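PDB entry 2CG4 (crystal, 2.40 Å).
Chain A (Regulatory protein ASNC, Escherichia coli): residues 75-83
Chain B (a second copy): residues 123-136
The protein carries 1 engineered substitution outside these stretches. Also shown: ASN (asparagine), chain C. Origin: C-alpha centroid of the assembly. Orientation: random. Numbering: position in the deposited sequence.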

# COMPACT_ATOMS: atom_id res chain seq x y z
N ILE A 75 11.32 -6.55 6.57
CA ILE A 75 10.26 -7.54 6.60
C ILE A 75 10.83 -8.97 6.65
O ILE A 75 11.64 -9.37 5.81
CB ILE A 75 9.29 -7.39 5.40
CG1 ILE A 75 8.61 -6.01 5.43
CG2 ILE A 75 8.24 -8.49 5.42
CD1 ILE A 75 9.23 -4.97 4.48
N LEU A 76 10.41 -9.72 7.66
CA LEU A 76 10.93 -11.04 7.93
C LEU A 76 10.02 -12.08 7.30
O LEU A 76 8.85 -11.79 7.02
CB LEU A 76 10.99 -11.28 9.44
CG LEU A 76 11.93 -10.40 10.26
CD1 LEU A 76 11.81 -10.76 11.71
CD2 LEU A 76 13.36 -10.54 9.78
N LYS A 77 10.53 -13.30 7.11
CA LYS A 77 9.80 -14.33 6.40
C LYS A 77 8.70 -14.82 7.30
O LYS A 77 7.64 -15.27 6.83
CB LYS A 77 10.72 -15.48 6.01
CG LYS A 77 11.58 -15.18 4.79
CD LYS A 77 12.78 -16.10 4.74
CE LYS A 77 13.66 -15.76 3.57
NZ LYS A 77 14.91 -16.58 3.59
N SER A 78 8.96 -14.74 8.59
CA SER A 78 7.97 -15.06 9.60
C SER A 78 8.32 -14.29 10.88
O SER A 78 9.48 -14.00 11.14
CB SER A 78 7.94 -16.57 9.85
OG SER A 78 8.82 -16.97 10.88
N ALA A 79 7.30 -13.94 11.66
CA ALA A 79 7.43 -12.89 12.68
C ALA A 79 8.22 -13.36 13.88
O ALA A 79 8.89 -12.55 14.55
CB ALA A 79 6.07 -12.40 13.10
N LYS A 80 8.13 -14.66 14.17
CA LYS A 80 8.89 -15.25 15.29
C LYS A 80 10.39 -15.08 15.11
O LYS A 80 11.17 -15.38 16.01
CB LYS A 80 8.54 -16.73 15.45
CG LYS A 80 8.74 -17.55 14.20
CD LYS A 80 9.11 -18.98 14.52
CE LYS A 80 9.79 -19.64 13.32
NZ LYS A 80 8.87 -19.75 12.15
N ASP A 81 10.79 -14.58 13.94
CA ASP A 81 12.19 -14.53 13.52
C ASP A 81 12.91 -13.29 14.05
O ASP A 81 14.12 -13.15 13.86
CB ASP A 81 12.28 -14.55 11.99
CG ASP A 81 12.14 -15.96 11.41
OD1 ASP A 81 12.31 -16.95 12.17
OD2 ASP A 81 11.87 -16.06 10.19
N TYR A 82 12.16 -12.39 14.69
CA TYR A 82 12.69 -11.11 15.18
C TYR A 82 13.95 -11.21 16.06
O TYR A 82 14.95 -10.54 15.79
CB TYR A 82 11.60 -10.35 15.92
CG TYR A 82 12.11 -9.17 16.72
CD1 TYR A 82 12.76 -8.10 16.09
CD2 TYR A 82 11.93 -9.10 18.10
CE1 TYR A 82 13.22 -7.01 16.82
CE2 TYR A 82 12.38 -8.02 18.83
CZ TYR A 82 13.03 -6.98 18.19
OH TYR A 82 13.46 -5.90 18.91
N PRO A 83 13.90 -12.04 17.13
CA PRO A 83 15.08 -12.15 18.00
C PRO A 83 16.38 -12.54 17.29
O PRO A 83 17.44 -12.01 17.63
CB PRO A 83 14.66 -13.23 19.00
CG PRO A 83 13.17 -13.15 19.03
CD PRO A 83 12.78 -12.87 17.61
N ASN C . 4.73 -4.52 12.83
CA ASN C . 4.24 -5.31 13.99
C ASN C . 2.85 -4.92 14.42
O ASN C . 2.51 -3.73 14.47
CB ASN C . 5.19 -5.19 15.17
CG ASN C . 6.51 -5.85 14.90
OD1 ASN C . 6.57 -7.04 14.59
ND2 ASN C . 7.57 -5.08 14.98
OXT ASN C . 2.05 -5.80 14.70
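Chain B (123-136) LINKIQTIDEIQST

Chain B enters as the last part of a helix, passes through two successive turns, and leaves as a strand. Going along chain B from Thr B129 to Gln B134, the facing residue on chain A goes back from Lys A80 to Ser A78, so the two run in opposite senses. No hydrogen bond crosses between the two stretches. Contact is made by packing and one long salt bridge, and 499 Å² is buried in all.

The helix includes a wider pi-type turn at residues 123-127. Leu B123 does not reach chain A. Ile B124 does: its CD1 lies 4.2 Å from CE2 of Tyr A82, an apolar contact oblique to the ring. Asn B125, Lys B126 and Ile B127 stay clear of chain A.

A type I turn runs from Ile B127 to Ile B130. Gln B128 lies beside Ala A79 and Lys A80. Its backbone O is 3.4 Å from N of Lys A80, but the angle is too poor for a hydrogen bond. Thr B129 points its CB away from chain A. Its OG1 instead donates to O of Asn B125 at 2.8 Å, which ties the turn back to the helix. Its CA is 4.3 Å from CB of Lys A80.

A second type I turn runs from Ile B130 to Ile B133. In it, the end of the Asp B131 side chain comes nearer to chain A. Its OD1 forms a long salt bridge with NZ of Lys A80, at 4.0 Å. The same NZ donates to OG of Ser A78 at 3.1 Å. Glu B132 points away.

The strand begins at Ile B133. Its CG2 is 4.3 Å from CB of Ala A79, an apolar contact. Gln B134 lies by Ser A78, with the two CA atoms 4.1 Å apart. Its O is 3.1 Å from N of Ala A79, again at a poor angle. Thr B136 turns to the ligand: its OG1 donates to OXT of the bound asparagine at 2.7 Å.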

# COMPACT_ATOMS: atom_id res chain seq x y z
N LEU B 123 2.54 -9.41 21.87
CA LEU B 123 2.95 -9.50 20.45
C LEU B 123 4.07 -10.51 20.22
O LEU B 123 3.93 -11.43 19.42
CB LEU B 123 3.37 -8.14 19.91
CG LEU B 123 2.28 -7.42 19.14
CD1 LEU B 123 2.78 -6.08 18.66
CD2 LEU B 123 1.79 -8.29 17.97
N ILE B 124 5.19 -10.31 20.92
CA ILE B 124 6.41 -11.04 20.65
C ILE B 124 6.31 -12.48 21.13
O ILE B 124 6.68 -13.41 20.41
CB ILE B 124 7.64 -10.33 21.28
CG1 ILE B 124 7.78 -8.91 20.71
CG2 ILE B 124 8.92 -11.12 21.01
CD1 ILE B 124 8.97 -8.12 21.25
N ASN B 125 5.76 -12.67 22.32
CA ASN B 125 5.86 -13.95 23.02
C ASN B 125 4.62 -14.83 22.92
O ASN B 125 4.72 -16.05 23.06
CB ASN B 125 6.25 -13.73 24.47
CG ASN B 125 7.66 -13.19 24.61
OD1 ASN B 125 8.61 -13.78 24.09
ND2 ASN B 125 7.79 -12.06 25.28
N LYS B 126 3.46 -14.22 22.68
CA LYS B 126 2.21 -14.98 22.60
C LYS B 126 1.61 -15.03 21.20
O LYS B 126 1.17 -16.09 20.75
CB LYS B 126 1.19 -14.46 23.61
CG LYS B 126 1.59 -14.66 25.07
CD LYS B 126 0.64 -13.92 26.00
CE LYS B 126 1.06 -14.04 27.46
NZ LYS B 126 -0.10 -13.82 28.38
N ILE B 127 1.59 -13.89 20.52
CA ILE B 127 0.94 -13.80 19.21
C ILE B 127 1.90 -14.16 18.08
O ILE B 127 1.57 -14.95 17.19
CB ILE B 127 0.33 -12.38 18.97
CG1 ILE B 127 -0.83 -12.12 19.94
CG2 ILE B 127 -0.14 -12.23 17.52
CD1 ILE B 127 -1.25 -10.66 20.01
N GLN B 128 3.09 -13.58 18.12
CA GLN B 128 4.05 -13.68 17.03
C GLN B 128 4.77 -15.03 17.03
O GLN B 128 5.42 -15.41 16.04
CB GLN B 128 5.09 -12.58 17.19
CG GLN B 128 5.53 -11.93 15.92
CD GLN B 128 5.62 -10.42 16.06
OE1 GLN B 128 4.91 -9.68 15.38
NE2 GLN B 128 6.50 -9.95 16.94
N THR B 129 4.68 -15.73 18.15
CA THR B 129 5.25 -17.07 18.26
C THR B 129 4.33 -18.07 17.59
O THR B 129 4.76 -19.17 17.27
CB THR B 129 5.51 -17.49 19.73
OG1 THR B 129 4.35 -17.23 20.53
CG2 THR B 129 6.69 -16.72 20.31
N ILE B 130 3.07 -17.69 17.38
CA ILE B 130 2.14 -18.54 16.62
C ILE B 130 2.68 -18.75 15.21
O ILE B 130 2.83 -17.81 14.43
CB ILE B 130 0.72 -17.94 16.55
CG1 ILE B 130 0.01 -18.07 17.91
CG2 ILE B 130 -0.10 -18.62 15.46
CD1 ILE B 130 -1.24 -17.21 18.00
N ASP B 131 2.94 -20.02 14.90
CA ASP B 131 3.87 -20.39 13.84
C ASP B 131 3.33 -20.13 12.43
O ASP B 131 4.11 -19.90 11.51
CB ASP B 131 4.25 -21.87 14.02
CG ASP B 131 4.68 -22.51 12.73
OD1 ASP B 131 5.88 -22.37 12.38
OD2 ASP B 131 3.83 -23.15 12.07
N GLU B 132 2.01 -20.16 12.27
CA GLU B 132 1.33 -19.80 11.01
C GLU B 132 1.42 -18.31 10.63
O GLU B 132 0.99 -17.92 9.54
CB GLU B 132 -0.16 -20.18 11.07
CG GLU B 132 -0.45 -21.68 11.16
CD GLU B 132 -0.58 -22.15 12.59
OE1 GLU B 132 -1.19 -23.23 12.82
OE2 GLU B 132 -0.08 -21.46 13.50
N ILE B 133 1.94 -17.48 11.52
CA ILE B 133 1.84 -16.03 11.35
C ILE B 133 3.11 -15.49 10.69
O ILE B 133 4.23 -15.74 11.15
CB ILE B 133 1.57 -15.33 12.71
CG1 ILE B 133 0.09 -15.40 13.05
CG2 ILE B 133 2.03 -13.90 12.69
CD1 ILE B 133 -0.23 -15.17 14.52
N GLN B 134 2.93 -14.77 9.58
CA GLN B 134 4.06 -14.19 8.88
C GLN B 134 4.32 -12.77 9.36
O GLN B 134 5.47 -12.42 9.66
CB GLN B 134 3.86 -14.24 7.35
CG GLN B 134 3.94 -12.88 6.68
CD GLN B 134 4.37 -12.96 5.23
OE1 GLN B 134 5.42 -12.42 4.86
NE2 GLN B 134 3.55 -13.61 4.38
N SER B 135 3.27 -11.97 9.47
CA SER B 135 3.39 -10.62 10.03
C SER B 135 2.16 -10.20 10.81
O SER B 135 1.07 -10.73 10.59
CB SER B 135 3.71 -9.60 8.94
OG SER B 135 2.75 -9.66 7.90
N THR B 136 2.35 -9.26 11.73
CA THR B 136 1.24 -8.52 12.32
C THR B 136 1.32 -7.04 11.96
O THR B 136 2.39 -6.53 11.64
CB THR B 136 1.19 -8.69 13.85
OG1 THR B 136 2.48 -8.47 14.44
CG2 THR B 136 0.68 -10.07 14.21